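Side-chain contacts in acetylxylan esterase / glucomannan deacetylase (Cellvibrio japonicus, PDB 2W9X), which catalyses removal of acetyl groups from plant cell wall polysaccharides, acting on acetylated xylan and, with a large preference, on glucomannan: residues I76-V81 / N175-F180; S198-V203 / L216-Y221; N272-V277 / G306-Q311. All blocks are in the same frame, centred on the assembly; numbering follows the deposited sequence.

Contact 1 (I76-V81 / N175-F180)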
loop_
_atom_site.group_PDB
_atom_site.type_symbol
_atom_site.label_atom_id
_atom_site.label_comp_id
_atom_site.label_asym_id
_atom_site.label_seq_id
_atom_site.Cartn_x
_atom_site.Cartn_y
_atom_site.Cartn_z
ATOM N N ILE B 76 -21.937 13.154 -25.645
ATOM C CA ILE B 76 -22.811 13.951 -24.797
ATOM C C ILE B 76 -21.886 14.709 -23.844
ATOM O O ILE B 76 -20.874 14.161 -23.385
ATOM C CB ILE B 76 -23.829 13.088 -23.989
ATOM C CG1 ILE B 76 -24.555 12.083 -24.895
ATOM C CG2 ILE B 76 -24.836 13.983 -23.251
ATOM C CD1 ILE B 76 -25.484 11.084 -24.141
ATOM N N PHE B 77 -22.232 15.968 -23.570
ATOM C CA PHE B 77 -21.471 16.825 -22.671
ATOM C C PHE B 77 -22.396 17.346 -21.603
ATOM O O PHE B 77 -23.604 17.415 -21.801
ATOM C CB PHE B 77 -20.939 18.077 -23.406
ATOM C CG PHE B 77 -19.952 17.789 -24.493
ATOM C CD1 PHE B 77 -18.583 17.806 -24.227
ATOM C CD2 PHE B 77 -20.384 17.535 -25.791
ATOM C CE1 PHE B 77 -17.653 17.552 -25.238
ATOM C CE2 PHE B 77 -19.467 17.288 -26.808
ATOM C CZ PHE B 77 -18.101 17.298 -26.533
ATOM N N ARG B 78 -21.821 17.753 -20.478
ATOM C CA ARG B 78 -22.518 18.694 -19.622
ATOM C C ARG B 78 -21.752 20.014 -19.494
ATOM O O ARG B 78 -20.508 20.053 -19.569
ATOM C CB ARG B 78 -22.912 18.077 -18.268
ATOM C CG ARG B 78 -21.771 17.800 -17.325
ATOM C CD ARG B 78 -22.209 16.947 -16.139
ATOM N NE ARG B 78 -21.103 16.862 -15.181
ATOM C CZ ARG B 78 -21.131 16.205 -14.031
ATOM N NH1 ARG B 78 -20.060 16.230 -13.251
ATOM N NH2 ARG B 78 -22.212 15.528 -13.661
ATOM N N LEU B 79 -22.518 21.092 -19.345
ATOM C CA LEU B 79 -21.973 22.434 -19.204
ATOM C C LEU B 79 -22.298 22.977 -17.822
ATOM O O LEU B 79 -23.456 23.022 -17.422
ATOM C CB LEU B 79 -22.528 23.352 -20.299
ATOM C CG LEU B 79 -22.107 24.824 -20.363
ATOM C CD1 LEU B 79 -20.634 24.939 -20.688
ATOM C CD2 LEU B 79 -22.925 25.544 -21.425
ATOM N N ILE B 80 -21.263 23.391 -17.097
ATOM C CA ILE B 80 -21.435 23.881 -15.738
ATOM C C ILE B 80 -21.065 25.365 -15.654
ATOM O O ILE B 80 -19.886 25.728 -15.741
ATOM C CB ILE B 80 -20.623 23.035 -14.727
ATOM C CG1 ILE B 80 -20.958 21.543 -14.889
ATOM C CG2 ILE B 80 -20.866 23.516 -13.300
ATOM C CD1 ILE B 80 -19.999 20.584 -14.170
ATOM N N VAL B 81 -22.091 26.206 -15.498
ATOM C CA VAL B 81 -21.928 27.650 -15.378
ATOM C C VAL B 81 -22.056 28.043 -13.904
ATOM O O VAL B 81 -23.114 27.856 -13.301
ATOM C CB VAL B 81 -22.969 28.410 -16.248
ATOM C CG1 VAL B 81 -22.835 29.926 -16.080
ATOM C CG2 VAL B 81 -22.817 28.039 -17.712
ATOM N N ASN B 175 -21.623 7.827 -17.988
ATOM C CA ASN B 175 -21.244 9.174 -17.564
ATOM C C ASN B 175 -19.910 9.137 -16.827
ATOM O O ASN B 175 -19.851 8.847 -15.617
ATOM C CB ASN B 175 -22.336 9.818 -16.703
ATOM C CG ASN B 175 -22.051 11.288 -16.389
ATOM O OD1 ASN B 175 -20.900 11.714 -16.319
ATOM N ND2 ASN B 175 -23.110 12.061 -16.175
ATOM N N SER B 176 -18.841 9.458 -17.558
ATOM C CA SER B 176 -17.502 9.363 -17.012
ATOM C C SER B 176 -17.262 10.304 -15.834
ATOM O O SER B 176 -16.431 10.020 -14.976
ATOM C CB SER B 176 -16.461 9.608 -18.113
ATOM O OG SER B 176 -16.448 8.517 -19.025
ATOM N N GLN B 177 -17.988 11.420 -15.805
ATOM C CA GLN B 177 -17.797 12.443 -14.790
ATOM C C GLN B 177 -18.397 12.027 -13.451
ATOM O O GLN B 177 -18.101 12.629 -12.406
ATOM C CB GLN B 177 -18.394 13.779 -15.247
ATOM C CG GLN B 177 -17.792 14.345 -16.539
ATOM C CD GLN B 177 -16.290 14.597 -16.464
ATOM O OE1 GLN B 177 -15.642 14.775 -17.489
ATOM N NE2 GLN B 177 -15.739 14.628 -15.262
ATOM N N MET B 178 -19.239 10.996 -13.484
ATOM C CA MET B 178 -19.754 10.388 -12.251
ATOM C C MET B 178 -19.066 9.088 -11.842
ATOM O O MET B 178 -19.374 8.530 -10.781
ATOM C CB MET B 178 -21.251 10.226 -12.327
ATOM C CG MET B 178 -21.856 11.592 -12.318
ATOM S SD MET B 178 -23.554 11.520 -12.059
ATOM C CE MET B 178 -24.058 10.761 -13.586
ATOM N N ALA B 179 -18.119 8.630 -12.662
ATOM C CA ALA B 179 -17.259 7.530 -12.261
ATOM C C ALA B 179 -16.344 8.001 -11.121
ATOM O O ALA B 179 -16.186 9.198 -10.895
ATOM C CB ALA B 179 -16.448 7.010 -13.454
ATOM N N PHE B 180 -15.709 7.050 -10.436
ATOM C CA PHE B 180 -14.929 7.347 -9.230
ATOM C C PHE B 180 -13.705 8.255 -9.433
ATOM O O PHE B 180 -13.274 8.928 -8.495
ATOM C CB PHE B 180 -14.536 6.043 -8.507
ATOM C CG PHE B 180 -13.696 5.098 -9.350
ATOM C CD1 PHE B 180 -12.304 5.290 -9.484
ATOM C CD2 PHE B 180 -14.288 3.995 -9.972
ATOM C CE1 PHE B 180 -11.518 4.415 -10.254
ATOM C CE2 PHE B 180 -13.525 3.116 -10.731
ATOM C CZ PHE B 180 -12.123 3.330 -10.876
HETATM O O HOH W 1 -24.218 14.698 -14.939
#
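Arg-78, on strand 76-81, meets Gln-177 in the turn 175-180 across a wide backbone gap: their CA atoms, the nearest pair between the segments, are 9.2 Å apart, and no hydrogen bond passes directly from one segment to the other. The strand belongs to an antiparallel sheet of the N-terminal beta domain of this CE2 esterase, whereas the turn links helices 167-173 and 180-187 of the SGNH-type hydrolase domain, so one long side chain spans the domain interface. Arg-78 CG sits between the backbone N and the carbonyl carbon (chi1 70°), and from there the chain runs fully extended toward the turn. Its flat guanidinium is laid over Gln-177, whose CB lies 3.5 Å above the plane, displaced toward the rim, with NH1 the nearest atom at 3.6 Å. Met-178 touches more loosely, its CG coming obliquely to NH2 at 4.2 Å. Within the sheet, Glu-112 of the adjacent strand forms a salt bridge with Arg-78 NE, which probably limits the rotation of the guanidinium and partly balances its charge; Lys-186 is a like-charged neighbour of NH1. The turn itself is shaped by Asn-175, whose OD1 accepts from the backbone N of Gln-177 at 3.0 Å in the carbonyl plane, an Asx turn, and this holds the amide with ND2 directed at the interface. A water bridges Arg-78 and Asn-175 at this point: lying in the guanidinium plane at its edge, it is modelled unusually close to Arg-78 NH2, so the strength of that bond is doubtful, and it accepts from Asn-175 ND2 at 3.1 Å.

Contact 2 (S198-V203 / L216-Y221)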
loop_
_atom_site.group_PDB
_atom_site.type_symbol
_atom_site.label_atom_id
_atom_site.label_comp_id
_atom_site.label_asym_id
_atom_site.label_seq_id
_atom_site.Cartn_x
_atom_site.Cartn_y
_atom_site.Cartn_z
ATOM N N SER B 198 -12.977 0.739 -22.367
ATOM C CA SER B 198 -13.764 -0.416 -21.940
ATOM C C SER B 198 -13.342 -1.726 -22.596
ATOM O O SER B 198 -13.121 -1.774 -23.798
ATOM C CB SER B 198 -15.264 -0.185 -22.199
ATOM O OG SER B 198 -15.770 0.882 -21.422
ATOM N N GLY B 199 -13.263 -2.789 -21.794
ATOM C CA GLY B 199 -12.948 -4.125 -22.303
ATOM C C GLY B 199 -11.471 -4.493 -22.271
ATOM O O GLY B 199 -11.108 -5.650 -22.521
ATOM N N PHE B 200 -10.613 -3.531 -21.934
ATOM C CA PHE B 200 -9.161 -3.734 -22.101
ATOM C C PHE B 200 -8.471 -4.188 -20.806
ATOM O O PHE B 200 -8.924 -3.878 -19.697
ATOM C CB PHE B 200 -8.466 -2.497 -22.716
ATOM C CG PHE B 200 -8.744 -2.308 -24.200
ATOM C CD1 PHE B 200 -7.978 -2.970 -25.158
ATOM C CD2 PHE B 200 -9.790 -1.464 -24.632
ATOM C CE1 PHE B 200 -8.239 -2.809 -26.534
ATOM C CE2 PHE B 200 -10.064 -1.293 -25.987
ATOM C CZ PHE B 200 -9.281 -1.963 -26.949
ATOM N N GLY B 201 -7.379 -4.937 -20.967
ATOM C CA GLY B 201 -6.603 -5.440 -19.831
ATOM C C GLY B 201 -5.129 -5.074 -19.937
ATOM O O GLY B 201 -4.730 -4.349 -20.844
ATOM N N ILE B 202 -4.329 -5.558 -18.989
ATOM C CA ILE B 202 -2.845 -5.469 -19.060
ATOM C C ILE B 202 -2.261 -6.154 -20.301
ATOM O O ILE B 202 -1.456 -5.551 -21.033
ATOM C CB ILE B 202 -2.182 -6.052 -17.765
ATOM C CG1 ILE B 202 -2.542 -5.196 -16.546
ATOM C CG2 ILE B 202 -0.652 -6.242 -17.916
ATOM C CD1 ILE B 202 -2.056 -3.759 -16.591
ATOM N N VAL B 203 -2.643 -7.416 -20.531
ATOM C CA VAL B 203 -2.175 -8.170 -21.708
ATOM C C VAL B 203 -3.338 -8.792 -22.465
ATOM O O VAL B 203 -3.251 -9.019 -23.680
ATOM C CB VAL B 203 -1.147 -9.321 -21.360
ATOM C CG1 VAL B 203 0.207 -8.752 -20.901
ATOM C CG2 VAL B 203 -1.718 -10.316 -20.335
ATOM N N LEU B 216 -2.347 -1.179 -22.434
ATOM C CA LEU B 216 -0.951 -0.763 -22.493
ATOM C C LEU B 216 -0.500 -0.285 -23.899
ATOM O O LEU B 216 0.276 0.658 -24.001
ATOM C CB LEU B 216 -0.037 -1.889 -21.955
ATOM C CG LEU B 216 0.178 -1.926 -20.419
ATOM C CD1 LEU B 216 -0.928 -1.373 -19.639
ATOM C CD2 LEU B 216 0.590 -3.289 -19.877
ATOM N N SER B 217 -1.008 -0.912 -24.957
ATOM C CA SER B 217 -0.616 -0.537 -26.326
ATOM C C SER B 217 -1.352 0.721 -26.799
ATOM O O SER B 217 -0.860 1.448 -27.645
ATOM C CB SER B 217 -0.828 -1.700 -27.309
ATOM O OG SER B 217 -2.208 -1.957 -27.476
ATOM N N LEU B 218 -2.523 0.975 -26.216
ATOM C CA LEU B 218 -3.306 2.167 -26.514
ATOM C C LEU B 218 -2.779 3.355 -25.740
ATOM O O LEU B 218 -2.870 4.496 -26.193
ATOM C CB LEU B 218 -4.766 1.952 -26.118
ATOM C CG LEU B 218 -5.551 0.874 -26.877
ATOM C CD1 LEU B 218 -6.805 0.549 -26.088
ATOM C CD2 LEU B 218 -5.905 1.345 -28.268
ATOM N N TYR B 219 -2.224 3.059 -24.565
ATOM C CA TYR B 219 -1.851 4.062 -23.578
ATOM C C TYR B 219 -0.914 5.180 -24.067
ATOM O O TYR B 219 -1.066 6.313 -23.630
ATOM C CB TYR B 219 -1.305 3.409 -22.296
ATOM C CG TYR B 219 -0.998 4.453 -21.247
ATOM C CD1 TYR B 219 -2.004 4.931 -20.380
ATOM C CD2 TYR B 219 0.285 4.996 -21.141
ATOM C CE1 TYR B 219 -1.725 5.921 -19.447
ATOM C CE2 TYR B 219 0.571 5.978 -20.202
ATOM C CZ TYR B 219 -0.445 6.437 -19.364
ATOM O OH TYR B 219 -0.130 7.414 -18.448
ATOM N N PRO B 220 0.065 4.874 -24.950
ATOM C CA PRO B 220 1.003 5.940 -25.331
ATOM C C PRO B 220 0.420 7.071 -26.185
ATOM O O PRO B 220 1.085 8.079 -26.376
ATOM C CB PRO B 220 2.071 5.189 -26.146
ATOM C CG PRO B 220 1.917 3.749 -25.747
ATOM C CD PRO B 220 0.438 3.605 -25.595
ATOM N N TYR B 221 -0.802 6.909 -26.681
ATOM C CA TYR B 221 -1.310 7.806 -27.713
ATOM C C TYR B 221 -2.345 8.812 -27.227
ATOM O O TYR B 221 -3.179 8.510 -26.373
ATOM C CB TYR B 221 -1.810 7.011 -28.926
ATOM C CG TYR B 221 -0.725 6.134 -29.506
ATOM C CD1 TYR B 221 0.277 6.675 -30.324
ATOM C CD2 TYR B 221 -0.670 4.772 -29.205
ATOM C CE1 TYR B 221 1.295 5.874 -30.842
ATOM C CE2 TYR B 221 0.343 3.961 -29.718
ATOM C CZ TYR B 221 1.319 4.518 -30.537
ATOM O OH TYR B 221 2.312 3.714 -31.047
#
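Phe-200 and Leu-218 are brought together by similar first torsions: in each, CG lies anti to the carbonyl carbon and beside the backbone N (chi1 -74° and -65°). The two side chains cross at about a right angle, and Leu-218 directs a single methyl, CD1, onto the Phe-200 ring. It stands 3.5 Å from the centroid and only 7° off the ring normal, a CH-pi contact centred so closely that CD1 is nearly equidistant from all six ring carbons. Two residues on in the loop 198-203, Ile-202 meets Leu-216 from the helix 215-218. Although the CB of Ile-202 points away from the helix, its branches still reach Leu-216: CG2 packs against CD2 at 3.8 Å, and CD1 lies 4.0 Å from Leu-216 CD1. Leu-216 CD2 also rests on the backbone, 3.3 Å from Ile-202 O, which makes this the tightest approach between the segments. The loop follows strand 191-196 of the parallel sheet in the SGNH-hydrolase domain and contains Gly-199, a transition-state stabiliser by similarity, so the contact borders the probable oxyanion hole. The backbone of Gly-199 would jam a CB against the preceding carbonyl O. Asp-248 accepts from the backbone N of both Ile-202 and Val-203, fixing the end of the loop where Leu-216 packs. Phe-200 is near a glycerol, probably from the crystallisation liquor, which is hydrogen-bonded to Gly-199 O. The side-chain contacts are apolar, and no hydrogen bond crosses between the segments, which implies that van der Waals and CH-pi packing add to the backbone hydrogen bonding of Gly-201 with Leu-215 in seating the helix against the loop beside the active site.

Contact 3 (N272-V277 / G306-Q311)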
loop_
_atom_site.group_PDB
_atom_site.type_symbol
_atom_site.label_atom_id
_atom_site.label_comp_id
_atom_site.label_asym_id
_atom_site.label_seq_id
_atom_site.Cartn_x
_atom_site.Cartn_y
_atom_site.Cartn_z
ATOM N N ASN B 272 4.256 -7.682 -17.533
ATOM C CA ASN B 272 3.891 -6.457 -18.220
ATOM C C ASN B 272 3.358 -5.355 -17.329
ATOM O O ASN B 272 3.627 -4.175 -17.567
ATOM C CB ASN B 272 2.915 -6.762 -19.341
ATOM C CG ASN B 272 3.629 -7.207 -20.570
ATOM O OD1 ASN B 272 4.104 -6.376 -21.336
ATOM N ND2 ASN B 272 3.780 -8.518 -20.736
ATOM N N TYR B 273 2.611 -5.734 -16.303
ATOM C CA TYR B 273 2.133 -4.758 -15.327
ATOM C C TYR B 273 3.339 -4.132 -14.616
ATOM O O TYR B 273 3.412 -2.914 -14.479
ATOM C CB TYR B 273 1.201 -5.422 -14.313
ATOM C CG TYR B 273 0.171 -4.510 -13.673
ATOM C CD1 TYR B 273 -1.035 -5.031 -13.198
ATOM C CD2 TYR B 273 0.398 -3.130 -13.530
ATOM C CE1 TYR B 273 -1.989 -4.219 -12.584
ATOM C CE2 TYR B 273 -0.557 -2.299 -12.928
ATOM C CZ TYR B 273 -1.742 -2.854 -12.456
ATOM O OH TYR B 273 -2.688 -2.054 -11.865
ATOM N N VAL B 274 4.287 -4.971 -14.183
ATOM C CA VAL B 274 5.508 -4.468 -13.533
ATOM C C VAL B 274 6.250 -3.547 -14.495
ATOM O O VAL B 274 6.666 -2.440 -14.119
ATOM C CB VAL B 274 6.431 -5.616 -13.011
ATOM C CG1 VAL B 274 7.799 -5.083 -12.546
ATOM C CG2 VAL B 274 5.741 -6.374 -11.862
ATOM N N LYS B 275 6.384 -3.993 -15.746
ATOM C CA LYS B 275 7.094 -3.221 -16.781
ATOM C C LYS B 275 6.452 -1.843 -16.957
ATOM O O LYS B 275 7.149 -0.817 -17.030
ATOM C CB LYS B 275 7.068 -3.984 -18.109
ATOM C CG LYS B 275 8.052 -3.501 -19.173
ATOM C CD LYS B 275 7.534 -3.885 -20.552
ATOM C CE LYS B 275 8.598 -3.781 -21.617
ATOM N NZ LYS B 275 7.997 -4.132 -22.934
ATOM N N PHE B 276 5.122 -1.831 -17.010
ATOM C CA PHE B 276 4.346 -0.596 -17.220
ATOM C C PHE B 276 4.553 0.457 -16.128
ATOM O O PHE B 276 4.821 1.625 -16.412
ATOM C CB PHE B 276 2.853 -0.935 -17.334
ATOM C CG PHE B 276 1.973 0.260 -17.655
ATOM C CD1 PHE B 276 2.278 1.110 -18.733
ATOM C CD2 PHE B 276 0.840 0.523 -16.895
ATOM C CE1 PHE B 276 1.459 2.206 -19.034
ATOM C CE2 PHE B 276 0.010 1.619 -17.189
ATOM C CZ PHE B 276 0.321 2.453 -18.259
ATOM N N VAL B 277 4.413 0.030 -14.879
ATOM C CA VAL B 277 4.567 0.919 -13.737
ATOM C C VAL B 277 5.994 1.479 -13.698
ATOM O O VAL B 277 6.180 2.680 -13.466
ATOM C CB VAL B 277 4.196 0.210 -12.412
ATOM C CG1 VAL B 277 4.609 1.057 -11.197
ATOM C CG2 VAL B 277 2.672 -0.137 -12.372
ATOM N N GLY B 306 -1.261 -8.626 -6.214
ATOM C CA GLY B 306 -0.385 -8.780 -5.039
ATOM C C GLY B 306 1.049 -9.134 -5.433
ATOM O O GLY B 306 2.026 -8.635 -4.830
ATOM N N LYS B 307 1.174 -9.973 -6.465
ATOM C CA LYS B 307 2.482 -10.399 -6.990
ATOM C C LYS B 307 3.186 -9.231 -7.689
ATOM O O LYS B 307 4.409 -9.084 -7.581
ATOM C CB LYS B 307 2.329 -11.542 -7.992
ATOM C CG LYS B 307 1.780 -12.879 -7.460
ATOM C CD LYS B 307 1.666 -13.861 -8.654
ATOM C CE LYS B 307 0.846 -15.118 -8.355
ATOM N NZ LYS B 307 0.688 -15.970 -9.601
ATOM N N VAL B 308 2.405 -8.423 -8.419
ATOM C CA VAL B 308 2.904 -7.208 -9.079
ATOM C C VAL B 308 3.474 -6.211 -8.060
ATOM O O VAL B 308 4.598 -5.726 -8.210
ATOM C CB VAL B 308 1.812 -6.534 -9.955
ATOM C CG1 VAL B 308 2.287 -5.186 -10.530
ATOM C CG2 VAL B 308 1.425 -7.452 -11.106
ATOM N N VAL B 309 2.708 -5.909 -7.022
ATOM C CA VAL B 309 3.165 -4.966 -5.995
ATOM C C VAL B 309 4.466 -5.478 -5.347
ATOM O O VAL B 309 5.431 -4.720 -5.140
ATOM C CB VAL B 309 2.085 -4.736 -4.902
ATOM C CG1 VAL B 309 2.648 -3.853 -3.782
ATOM C CG2 VAL B 309 0.852 -4.100 -5.507
ATOM N N ALA B 310 4.492 -6.772 -5.041
ATOM C CA ALA B 310 5.676 -7.390 -4.430
ATOM C C ALA B 310 6.930 -7.347 -5.301
ATOM O O ALA B 310 8.025 -7.075 -4.787
ATOM C CB ALA B 310 5.362 -8.825 -3.992
ATOM N N GLN B 311 6.756 -7.577 -6.600
ATOM C CA GLN B 311 7.849 -7.561 -7.564
ATOM C C GLN B 311 8.352 -6.161 -7.860
ATOM O O GLN B 311 9.529 -5.975 -8.163
ATOM C CB GLN B 311 7.434 -8.263 -8.856
ATOM C CG GLN B 311 7.713 -9.750 -8.823
ATOM C CD GLN B 311 7.400 -10.444 -10.118
ATOM O OE1 GLN B 311 7.201 -11.656 -10.152
ATOM N NE2 GLN B 311 7.360 -9.686 -11.196
#
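Val-308 of helix 300-314 is wedged against Tyr-273 and Val-274 of helix 262-283, and this trio forms the dense part of a helix pair in the alpha/beta SGNH-hydrolase domain. The short helical segments run in the same general direction, crossing at -47° with their axes 9.4 Å apart at closest approach. Both helices lean on strand 288-294 of the parallel sheet, where Leu-291 touches Tyr-273 as well as Val-308, as expected of neighbouring helices in a beta-alpha-beta architecture. Val-308 uses both methyls. CG2 abuts Tyr-273 CB at 3.8 Å, while CG1 comes over one face of the phenol ring, 4.3 Å from its centroid and 27° off the normal, a CH-pi contact shifted toward the CG end of the ring. Tyr-273 has its ring anti to the backbone N (chi1 -153°), which turns the ring toward Val-308; the two side chains cross at about a right angle. The same CG1 methyl also packs on Val-274 CG2 at 3.9 Å, so it is shared between two consecutive residues of the facing helix. Ile-242 of strand 239-243 and Ile-202 of the loop 198-203 also touch Tyr-273. The outer margin is looser. There Gln-311, an exposed residue modelled in two conformers, extends beyond CG and crosses Val-274 at about a right angle; its touch on Val-274 CG2 is doubtful, and no hydrogen bond joins the segments. The second subunit also packs here: its Glu-303 on Lys-307 and Gln-311, and its Ala-302 on Ala-310. The firm contact is on the buried side, where Val-308 CG1 lies 3.8 Å from Tyr-273 CG.

Overall arrangement
Along the chain the three contacts come in series. Contact 1 joins the N-terminal beta domain to the hydrolase domain, whereas contacts 2 and 3 lie within the hydrolase domain, on the opposite side of the chain's centre. The centre of contact 1 is about 23 Å from that of contact 2 and about 32 Å from that of contact 3. Contacts 2 and 3, with centres about 16 Å apart, touch directly: Ile-202 and Val-203 pack on helix 262-283, and Tyr-219 meets Phe-276 edge-to-face. Packing contacts therefore connect the loop beside the active site to the helix pair near the second subunit, while contact 1 lies apart, at the interface of the two domains.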